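Local coordinates for Atu0111 protein (Agrobacterium tumefaciens, PDB 2FSQ), which is of unknown function but belongs to the 2H clan, whose better-known members are phosphoesterases acting on RNA and cyclic phosphates, at residues S53-R65 with E204-Q217. Sequence-based numbering, arbitrary orientation. Where two conformers were deposited one is given.
Sequences SQTESAIVSTRQR and EELEKLRVAAPVIQ
T55, in the first turn of helix 54-65, turns its two branches to different tasks. OG1, beside its own backbone N (chi1 -72°), accepts the backbone N-H of Q217 (T55 OG1 to Q217 N 3.0 Å, 156°), while the methyl CG2 meets I216 CG2 crosswise at 3.7 Å. A threonine suits this place, offering an acceptor to the loop backbone and a methyl to buried I216. Water 2 links T55 OG1 to Q217 OE1, and water 1 donates to both Q217 O and S53 OG. That serine hydroxyl caps its helix by accepting from E56 N and also bonds to V50 O. Midway, A58 is small enough for CB to reach A212 CB and L209 CD1, each at 3.7 Å, and the helix axes approach to 9.5 Å. L209 also lays its methyls against T62 OG1, whose hydroxyl donates to water 3; this water donates in turn to O and OE1 of E205. Bent at chi2, E205 brings its carboxylate against the aliphatic part of R65, E205 OE2 lying 3.4 Å from R65 CG. The salt bridge from R65 NE to E205 OE2 is long at 3.6 Å; the oxygen lies well out of the guanidinium plane, so only charge attracts. I59, L209 and I216 touch M143, and T62, E205 and L209 reach strand 133-139: antiparallel helices (171°) layered on an antiparallel sheet, consistent with the 2H fold.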
loop_
_atom_site.group_PDB
_atom_site.type_symbol
_atom_site.label_atom_id
_atom_site.label_comp_id
_atom_site.label_asym_id
_atom_site.label_seq_id
_atom_site.Cartn_x
_atom_site.Cartn_y
_atom_site.Cartn_z
ATOM N N SER A 53 -1.994 5.269 18.295
ATOM C CA SER A 53 -0.559 5.536 18.501
ATOM C C SER A 53 -0.214 6.927 17.974
ATOM O O SER A 53 -0.956 7.482 17.163
ATOM C CB SER A 53 0.278 4.473 17.777
ATOM O OG SER A 53 0.084 4.555 16.376
ATOM N N GLN A 54 0.921 7.479 18.411
ATOM C CA GLN A 54 1.349 8.792 17.925
ATOM C C GLN A 54 1.685 8.738 16.423
ATOM O O GLN A 54 1.528 9.735 15.700
ATOM C CB GLN A 54 2.493 9.346 18.779
ATOM C CG GLN A 54 2.065 9.562 20.255
ATOM C CD GLN A 54 2.798 10.693 20.978
ATOM O OE1 GLN A 54 2.464 11.022 22.126
ATOM N NE2 GLN A 54 3.800 11.283 20.326
ATOM N N THR A 55 2.131 7.568 15.952
ATOM C CA THR A 55 2.379 7.374 14.520
ATOM C C THR A 55 1.076 7.554 13.740
ATOM O O THR A 55 1.022 8.282 12.744
ATOM C CB THR A 55 2.975 5.974 14.212
ATOM O OG1 THR A 55 4.331 5.918 14.664
ATOM C CG2 THR A 55 3.007 5.702 12.727
ATOM N N GLU A 56 0.020 6.900 14.210
ATOM C CA GLU A 56 -1.249 7.004 13.517
ATOM C C GLU A 56 -1.767 8.441 13.508
ATOM O O GLU A 56 -2.193 8.947 12.467
ATOM C CB GLU A 56 -2.280 6.064 14.118
ATOM C CG GLU A 56 -3.611 6.114 13.395
ATOM C CD GLU A 56 -4.701 5.373 14.135
ATOM O OE1 GLU A 56 -5.040 5.802 15.255
ATOM O OE2 GLU A 56 -5.257 4.394 13.586
ATOM N N SER A 57 -1.711 9.120 14.657
ATOM C CA SER A 57 -2.142 10.513 14.717
ATOM C C SER A 57 -1.362 11.421 13.774
ATOM O O SER A 57 -1.932 12.307 13.127
ATOM C CB SER A 57 -2.070 11.031 16.160
ATOM O OG SER A 57 -3.011 10.341 16.970
ATOM N N ALA A 58 -0.050 11.197 13.680
ATOM C CA ALA A 58 0.776 11.978 12.771
ATOM C C ALA A 58 0.332 11.767 11.310
ATOM O O ALA A 58 0.209 12.733 10.527
ATOM C CB ALA A 58 2.240 11.612 12.940
ATOM N N ILE A 59 0.075 10.509 10.950
ATOM C CA ILE A 59 -0.294 10.183 9.576
ATOM C C ILE A 59 -1.676 10.750 9.253
ATOM O O ILE A 59 -1.897 11.276 8.149
ATOM C CB ILE A 59 -0.236 8.660 9.335
ATOM C CG1 ILE A 59 1.239 8.212 9.359
ATOM C CG2 ILE A 59 -0.908 8.305 7.999
ATOM C CD1 ILE A 59 1.445 6.701 9.381
ATOM N N VAL A 60 -2.565 10.697 10.238
ATOM C CA VAL A 60 -3.910 11.236 10.071
ATOM C C VAL A 60 -3.857 12.756 9.861
ATOM O O VAL A 60 -4.618 13.296 9.061
ATOM C CB VAL A 60 -4.833 10.811 11.216
ATOM C CG1 VAL A 60 -6.166 11.565 11.163
ATOM C CG2 VAL A 60 -5.105 9.304 11.147
ATOM N N SER A 61 -2.936 13.443 10.539
ATOM C CA SER A 61 -2.737 14.878 10.295
ATOM C C SER A 61 -2.265 15.185 8.875
ATOM O O SER A 61 -2.732 16.138 8.248
ATOM C CB SER A 61 -1.763 15.474 11.310
ATOM O OG SER A 61 -2.354 15.532 12.590
ATOM N N THR A 62 -1.332 14.377 8.375
ATOM C CA THR A 62 -0.851 14.518 6.999
ATOM C C THR A 62 -2.023 14.328 6.033
ATOM O O THR A 62 -2.243 15.130 5.126
ATOM C CB THR A 62 0.259 13.481 6.704
ATOM O OG1 THR A 62 1.307 13.609 7.682
ATOM C CG2 THR A 62 0.814 13.633 5.281
ATOM N N ARG A 63 -2.771 13.255 6.256
ATOM C CA ARG A 63 -3.955 12.921 5.475
ATOM C C ARG A 63 -4.989 14.064 5.457
ATOM O O ARG A 63 -5.540 14.387 4.392
ATOM C CB ARG A 63 -4.560 11.635 6.033
ATOM C CG ARG A 63 -5.784 11.102 5.308
ATOM C CD ARG A 63 -6.245 9.865 6.041
ATOM N NE ARG A 63 -7.440 9.242 5.463
ATOM C CZ ARG A 63 -8.690 9.637 5.675
ATOM N NH1 ARG A 63 -8.946 10.673 6.478
ATOM N NH2 ARG A 63 -9.692 8.984 5.076
ATOM N N GLN A 64 -5.127 14.784 6.572
ATOM C CA GLN A 64 -5.986 15.985 6.608
ATOM C C GLN A 64 -5.484 17.160 5.763
ATOM O O GLN A 64 -6.283 17.841 5.110
ATOM C CB GLN A 64 -6.262 16.435 8.046
ATOM C CG GLN A 64 -7.258 17.606 8.177
ATOM C CD GLN A 64 -8.610 17.372 7.506
ATOM O OE1 GLN A 64 -9.311 16.418 7.816
ATOM N NE2 GLN A 64 -8.994 18.277 6.600
ATOM N N ARG A 65 -4.168 17.391 5.754
ATOM C CA ARG A 65 -3.610 18.418 4.899
ATOM C C ARG A 65 -3.942 18.108 3.448
ATOM O O ARG A 65 -4.141 19.030 2.648
ATOM C CB ARG A 65 -2.108 18.534 5.088
ATOM C CG ARG A 65 -1.553 19.856 4.631
ATOM C CD ARG A 65 -2.200 21.027 5.361
ATOM N NE ARG A 65 -1.429 22.247 5.186
ATOM C CZ ARG A 65 -1.409 23.004 4.089
ATOM N NH1 ARG A 65 -2.107 22.684 3.002
ATOM N NH2 ARG A 65 -0.659 24.090 4.081
ATOM N N GLU A 204 6.454 20.439 3.088
ATOM C CA GLU A 204 6.249 20.894 4.459
ATOM C C GLU A 204 5.732 19.727 5.315
ATOM O O GLU A 204 6.212 19.499 6.430
ATOM C CB GLU A 204 5.276 22.087 4.477
ATOM C CG GLU A 204 4.998 22.686 5.850
ATOM C CD GLU A 204 4.199 23.966 5.765
ATOM O OE1 GLU A 204 4.809 25.012 5.449
ATOM O OE2 GLU A 204 2.978 23.924 6.046
ATOM N N GLU A 205 4.772 18.967 4.783
ATOM C CA GLU A 205 4.175 17.864 5.543
ATOM C C GLU A 205 5.103 16.680 5.732
ATOM O O GLU A 205 5.037 16.009 6.758
ATOM C CB GLU A 205 2.839 17.396 4.944
ATOM C CG GLU A 205 1.750 18.481 4.977
ATOM C CD GLU A 205 1.417 19.002 6.371
ATOM O OE1 GLU A 205 1.287 18.185 7.312
ATOM O OE2 GLU A 205 1.259 20.245 6.502
ATOM N N LEU A 206 5.968 16.433 4.752
ATOM C CA LEU A 206 6.972 15.369 4.889
ATOM C C LEU A 206 7.883 15.649 6.071
ATOM O O LEU A 206 8.128 14.755 6.889
ATOM C CB LEU A 206 7.792 15.185 3.615
ATOM C CG LEU A 206 8.979 14.211 3.745
ATOM C CD1 LEU A 206 8.534 12.781 4.092
ATOM C CD2 LEU A 206 9.831 14.235 2.473
ATOM N N GLU A 207 8.373 16.883 6.176
ATOM C CA GLU A 207 9.287 17.184 7.278
ATOM C C GLU A 207 8.574 17.150 8.633
ATOM O O GLU A 207 9.149 16.689 9.622
ATOM C CB GLU A 207 10.096 18.468 7.043
ATOM C CG GLU A 207 9.318 19.762 6.847
ATOM C CD GLU A 207 10.182 21.023 7.038
ATOM O OE1 GLU A 207 11.397 20.896 7.340
ATOM O OE2 GLU A 207 9.647 22.147 6.884
ATOM N N LYS A 208 7.314 17.585 8.665
ATOM C CA LYS A 208 6.503 17.534 9.880
ATOM C C LYS A 208 6.246 16.081 10.301
ATOM O O LYS A 208 6.347 15.739 11.483
ATOM C CB LYS A 208 5.187 18.306 9.695
ATOM C CG LYS A 208 4.258 18.324 10.903
ATOM C CD LYS A 208 2.967 19.062 10.603
ATOM C CE LYS A 208 2.044 19.029 11.803
ATOM N NZ LYS A 208 0.789 19.783 11.586
ATOM N N LEU A 209 5.942 15.232 9.327
ATOM C CA LEU A 209 5.674 13.827 9.594
ATOM C C LEU A 209 6.922 13.086 10.084
ATOM O O LEU A 209 6.838 12.281 11.020
ATOM C CB LEU A 209 5.109 13.157 8.331
ATOM C CG LEU A 209 4.762 11.684 8.434
ATOM C CD1 LEU A 209 3.720 11.418 9.502
ATOM C CD2 LEU A 209 4.261 11.203 7.092
ATOM N N ARG A 210 8.065 13.347 9.451
ATOM C CA ARG A 210 9.335 12.725 9.851
ATOM C C ARG A 210 9.721 13.056 11.290
ATOM O O ARG A 210 10.281 12.219 12.006
ATOM C CB ARG A 210 10.464 13.121 8.900
ATOM C CG ARG A 210 10.404 12.415 7.550
ATOM C CD ARG A 210 11.536 12.894 6.648
ATOM N NE ARG A 210 12.812 12.352 7.096
ATOM C CZ ARG A 210 13.970 13.008 7.088
ATOM N NH1 ARG A 210 14.034 14.268 6.654
ATOM N NH2 ARG A 210 15.069 12.400 7.516
ATOM N N VAL A 211 9.409 14.271 11.726
ATOM C CA VAL A 211 9.650 14.652 13.119
ATOM C C VAL A 211 8.658 13.993 14.074
ATOM O O VAL A 211 9.037 13.518 15.150
ATOM C CB VAL A 211 9.634 16.190 13.294
ATOM C CG1 VAL A 211 9.682 16.577 14.779
ATOM C CG2 VAL A 211 10.808 16.825 12.539
ATOM N N ALA A 212 7.387 13.971 13.688
ATOM C CA ALA A 212 6.339 13.441 14.557
ATOM C C ALA A 212 6.369 11.927 14.652
ATOM O O ALA A 212 5.951 11.348 15.668
ATOM C CB ALA A 212 4.967 13.895 14.079
ATOM N N ALA A 213 6.840 11.277 13.583
ATOM C CA ALA A 213 6.852 9.814 13.507
ATOM C C ALA A 213 8.161 9.392 12.843
ATOM O O ALA A 213 8.160 8.973 11.688
ATOM C CB ALA A 213 5.649 9.298 12.700
ATOM N N PRO A 214 9.287 9.527 13.560
ATOM C CA PRO A 214 10.587 9.219 12.952
ATOM C C PRO A 214 10.783 7.738 12.595
ATOM O O PRO A 214 11.627 7.410 11.764
ATOM C CB PRO A 214 11.597 9.653 14.026
ATOM C CG PRO A 214 10.827 9.617 15.292
ATOM C CD PRO A 214 9.435 10.043 14.938
ATOM N N VAL A 215 10.034 6.860 13.252
ATOM C CA VAL A 215 9.796 5.515 12.739
ATOM C C VAL A 215 8.288 5.324 12.696
ATOM O O VAL A 215 7.544 5.866 13.530
ATOM C CB VAL A 215 10.464 4.399 13.579
ATOM C CG1 VAL A 215 11.960 4.398 13.366
ATOM C CG2 VAL A 215 10.116 4.532 15.062
ATOM N N ILE A 216 7.832 4.559 11.717
ATOM C CA ILE A 216 6.408 4.367 11.525
ATOM C C ILE A 216 6.024 3.132 12.318
ATOM O O ILE A 216 6.225 2.000 11.861
ATOM C CB ILE A 216 6.056 4.239 10.023
ATOM C CG1 ILE A 216 6.526 5.486 9.258
ATOM C CG2 ILE A 216 4.552 4.020 9.841
ATOM C CD1 ILE A 216 6.058 6.815 9.827
ATOM N N GLN A 217 5.494 3.348 13.519
ATOM C CA GLN A 217 5.082 2.220 14.324
ATOM C C GLN A 217 3.986 1.440 13.605
ATOM O O GLN A 217 3.029 2.034 13.106
ATOM C CB GLN A 217 4.573 2.682 15.679
ATOM C CG GLN A 217 4.357 1.513 16.627
ATOM C CD GLN A 217 3.582 1.874 17.866
ATOM O OE1 GLN A 217 3.261 3.026 18.107
ATOM N NE2 GLN A 217 3.261 0.864 18.661
HETATM O O HOH W 1 0.860 3.244 14.062
HETATM O O HOH W 2 3.756 5.550 17.321
HETATM O O HOH W 3 2.688 16.007 8.074
#